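Local coordinates for protein leucine aminopeptidase A1, chloroplastic (Solanum lycopersicum, PDB 5D8N) that removes N-terminal amino acids, preferably leucine, from peptides as a magnesium-dependent M17-family homohexamer, and also acts as a molecular chaperone, at residues L219-A224 and P505-E510. The protein carries 1 engineered substitution. Sequence-based numbering, arbitrary orientation.
Sequences LVNAPA and PVWSDE. With MG (magnesium ion), chain H.
Trp-507 points the edge of its six-membered ring at the C-terminal end of helix 197-221, where CE3 meets Val-220 CG1 at 4.2 Å. The methyl lies close to the indole plane. CG1 stands anti to the backbone N of Val-220 (chi1 178°), which carries this branch out to the indole. Asn-221 OD1 comes in obliquely on the neighbouring carbon, 3.7 Å from Trp-507 CZ3, its amide turned 85° from the ring plane. This is van der Waals contact; the amide's hydrogen bonds go elsewhere, OD1 accepting from Ala-514 N while ND2 reaches Asp-173 OD2 and Asn-513 OD1. The Asn-221 amide thereby ties the helix end to strand 513-514, the antiparallel partner of strand 507-508, and Ala-514 also packs against both Val-220 and Trp-507. Beyond the side-chain contact, the backbone turns out of the helix at Ala-222 and binds a magnesium ion through Val-220 O at 2.3 Å and Ala-222 O at 2.1 Å. Four waters complete six ligands, and water 1 also donates to Leu-219 O. The arrangement is a helix C-terminus packed on a two-stranded antiparallel hairpin in the M17 catalytic domain, with a carbonyl-bound, largely hydrated magnesium site distinct from the two-magnesium cofactor site to which Asp-325 and Lys-300 contribute.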
ATOM      1  N   LEU A 219     -32.987  -8.704  -9.218  1.00 18.18           N
ATOM      2  CA  LEU A 219     -31.960  -9.675  -9.566  1.00 19.52           C
ATOM      3  C   LEU A 219     -30.606  -9.231  -9.017  1.00 20.44           C
ATOM      4  O   LEU A 219     -29.814 -10.050  -8.588  1.00 20.54           O
ATOM      5  CB  LEU A 219     -31.902  -9.879 -11.075  1.00 19.74           C
ATOM      6  CG  LEU A 219     -33.113 -10.606 -11.653  1.00 21.83           C
ATOM      7  CD1 LEU A 219     -33.029 -10.615 -13.166  1.00 23.59           C
ATOM      8  CD2 LEU A 219     -33.191 -12.029 -11.128  1.00 23.23           C
ATOM      9  N   VAL A 220     -30.363  -7.927  -9.021  1.00 20.14           N
ATOM     10  CA  VAL A 220     -29.108  -7.366  -8.544  1.00 19.13           C
ATOM     11  C   VAL A 220     -29.103  -7.274  -7.019  1.00 19.42           C
ATOM     12  O   VAL A 220     -28.107  -7.566  -6.409  1.00 18.93           O
ATOM     13  CB  VAL A 220     -28.847  -5.979  -9.172  1.00 18.76           C
ATOM     14  CG1 VAL A 220     -27.565  -5.368  -8.626  1.00 19.28           C
ATOM     15  CG2 VAL A 220     -28.744  -6.089 -10.689  1.00 20.30           C
ATOM     16  N   ASN A 221     -30.141  -6.720  -6.408  1.00 20.22           N
ATOM     17  CA  ASN A 221     -30.199  -6.671  -4.966  1.00 19.69           C
ATOM     18  C   ASN A 221     -29.920  -8.024  -4.323  1.00 20.88           C
ATOM     19  O   ASN A 221     -29.415  -8.082  -3.215  1.00 23.68           O
ATOM     20  CB  ASN A 221     -31.576  -6.193  -4.509  1.00 18.85           C
ATOM     21  CG  ASN A 221     -31.766  -4.701  -4.639  1.00 18.98           C
ATOM     22  OD1 ASN A 221     -30.834  -3.937  -4.840  1.00 19.60           O
ATOM     23  ND2 ASN A 221     -33.014  -4.283  -4.587  1.00 21.33           N
ATOM     24  N   ALA A 222     -30.471  -9.096  -4.879  1.00 20.29           N
ATOM     25  CA  ALA A 222     -30.346 -10.396  -4.266  1.00 20.59           C
ATOM     26  C   ALA A 222     -28.865 -10.768  -4.253  1.00 23.27           C
ATOM     27  O   ALA A 222     -28.150 -10.562  -5.236  1.00 22.48           O
ATOM     28  CB  ALA A 222     -31.155 -11.416  -5.044  1.00 20.40           C
ATOM     29  N   PRO A 223     -28.406 -11.370  -3.155  1.00 22.22           N
ATOM     30  CA  PRO A 223     -27.028 -11.821  -3.061  1.00 21.42           C
ATOM     31  C   PRO A 223     -26.807 -13.128  -3.812  1.00 20.35           C
ATOM     32  O   PRO A 223     -27.759 -13.842  -4.181  1.00 19.33           O
ATOM     33  CB  PRO A 223     -26.865 -12.020  -1.563  1.00 22.96           C
ATOM     34  CG  PRO A 223     -28.208 -12.561  -1.157  1.00 23.59           C
ATOM     35  CD  PRO A 223     -29.192 -11.798  -1.988  1.00 23.59           C
ATOM     36  N   ALA A 224     -25.535 -13.428  -4.024  1.00 20.16           N
ATOM     37  CA  ALA A 224     -25.120 -14.582  -4.810  1.00 19.38           C
ATOM     38  C   ALA A 224     -25.534 -15.932  -4.230  1.00 19.94           C
ATOM     39  O   ALA A 224     -25.579 -16.917  -4.965  1.00 19.22           O
ATOM     40  CB  ALA A 224     -23.623 -14.539  -5.022  1.00 19.57           C
ATOM     41  N   PRO A 505     -23.663   2.969 -13.155  1.00 18.84           N
ATOM     42  CA  PRO A 505     -25.048   3.334 -12.838  1.00 19.63           C
ATOM     43  C   PRO A 505     -26.001   2.200 -12.457  1.00 18.85           C
ATOM     44  O   PRO A 505     -27.143   2.490 -12.067  1.00 18.35           O
ATOM     45  CB  PRO A 505     -25.536   4.051 -14.098  1.00 19.22           C
ATOM     46  CG  PRO A 505     -24.570   3.712 -15.172  1.00 18.01           C
ATOM     47  CD  PRO A 505     -23.271   3.371 -14.516  1.00 18.28           C
ATOM     48  N   VAL A 506     -25.521   0.962 -12.489  1.00 17.83           N
ATOM     49  CA  VAL A 506     -26.372  -0.149 -12.083  1.00 19.14           C
ATOM     50  C   VAL A 506     -26.649  -0.176 -10.579  1.00 17.61           C
ATOM     51  O   VAL A 506     -27.464  -0.946 -10.125  1.00 17.20           O
ATOM     52  CB  VAL A 506     -25.842  -1.525 -12.530  1.00 18.80           C
ATOM     53  CG1 VAL A 506     -25.768  -1.628 -14.043  1.00 18.41           C
ATOM     54  CG2 VAL A 506     -24.481  -1.779 -11.936  1.00 19.85           C
ATOM     55  N   TRP A 507     -25.846   0.531  -9.807  1.00 17.66           N
ATOM     56  CA  TRP A 507     -25.961   0.494  -8.376  1.00 21.12           C
ATOM     57  C   TRP A 507     -25.947   1.908  -7.860  1.00 23.50           C
ATOM     58  O   TRP A 507     -25.079   2.677  -8.245  1.00 25.81           O
ATOM     59  CB  TRP A 507     -24.802  -0.290  -7.746  1.00 24.61           C
ATOM     60  CG  TRP A 507     -24.893  -0.384  -6.272  1.00 27.45           C
ATOM     61  CD1 TRP A 507     -24.214   0.364  -5.329  1.00 29.28           C
ATOM     62  CD2 TRP A 507     -25.766  -1.248  -5.560  1.00 28.67           C
ATOM     63  NE1 TRP A 507     -24.689   0.055  -4.075  1.00 34.02           N
ATOM     64  CE2 TRP A 507     -25.644  -0.922  -4.197  1.00 31.86           C
ATOM     65  CE3 TRP A 507     -26.559  -2.330  -5.933  1.00 30.41           C
ATOM     66  CZ2 TRP A 507     -26.313  -1.621  -3.222  1.00 36.87           C
ATOM     67  CZ3 TRP A 507     -27.238  -3.020  -4.960  1.00 38.27           C
ATOM     68  CH2 TRP A 507     -27.145  -2.637  -3.627  1.00 41.09           C
ATOM     69  N   SER A 508     -26.862   2.217  -6.950  1.00 22.20           N
ATOM     70  CA  SER A 508     -26.916   3.543  -6.326  1.00 26.48           C
ATOM     71  C   SER A 508     -26.412   3.535  -4.898  1.00 28.54           C
ATOM     72  O   SER A 508     -27.021   2.888  -4.053  1.00 28.49           O
ATOM     73  CB  SER A 508     -28.361   4.033  -6.242  1.00 29.48           C
ATOM     74  OG  SER A 508     -28.384   5.148  -5.358  1.00 31.84           O
ATOM     75  N   ASP A 509     -25.205   4.047  -4.704  1.00 32.91           N
ATOM     76  CA  ASP A 509     -24.557   4.151  -3.407  1.00 40.25           C
ATOM     77  C   ASP A 509     -25.412   4.943  -2.433  1.00 37.51           C
ATOM     78  O   ASP A 509     -25.528   4.589  -1.269  1.00 44.92           O
ATOM     79  CB  ASP A 509     -23.165   4.794  -3.554  1.00 53.07           C
ATOM     80  CG  ASP A 509     -22.451   4.976  -2.215  1.00 80.99           C
ATOM     81  OD1 ASP A 509     -21.781   4.022  -1.760  1.00 86.95           O
ATOM     82  OD2 ASP A 509     -22.539   6.075  -1.617  1.00 84.39           O
ATOM     83  N   GLU A 510     -26.112   5.946  -2.924  1.00 36.35           N
ATOM     84  CA  GLU A 510     -26.968   6.747  -2.075  1.00 44.29           C
ATOM     85  C   GLU A 510     -28.160   5.931  -1.584  1.00 48.29           C
ATOM     86  O   GLU A 510     -28.452   5.934  -0.392  1.00 43.17           O
ATOM     87  CB  GLU A 510     -27.426   7.975  -2.864  1.00 53.93           C
ATOM     88  CG  GLU A 510     -28.770   8.594  -2.502  1.00 71.83           C
ATOM     89  CD  GLU A 510     -29.290   9.524  -3.591  1.00 83.32           C
ATOM     90  OE1 GLU A 510     -28.474  10.298  -4.145  1.00 97.83           O
ATOM     91  OE2 GLU A 510     -30.479   9.419  -3.977  1.00 76.10           O
TER
HETATM   92 MG    MG H 605     -26.692  -9.297  -6.056  1.00 50.31          MG
HETATM   93  O   HOH W   1     -27.328 -10.475  -7.925  1.00 20.87           O
HETATM   94  O   HOH W   2     -25.902  -8.034  -4.439  1.00 37.76           O
HETATM   95  O   HOH W   3     -25.085 -10.787  -5.992  1.00 35.73           O
HETATM   96  O   HOH W   4     -25.392  -8.355  -7.499  1.00 34.02           O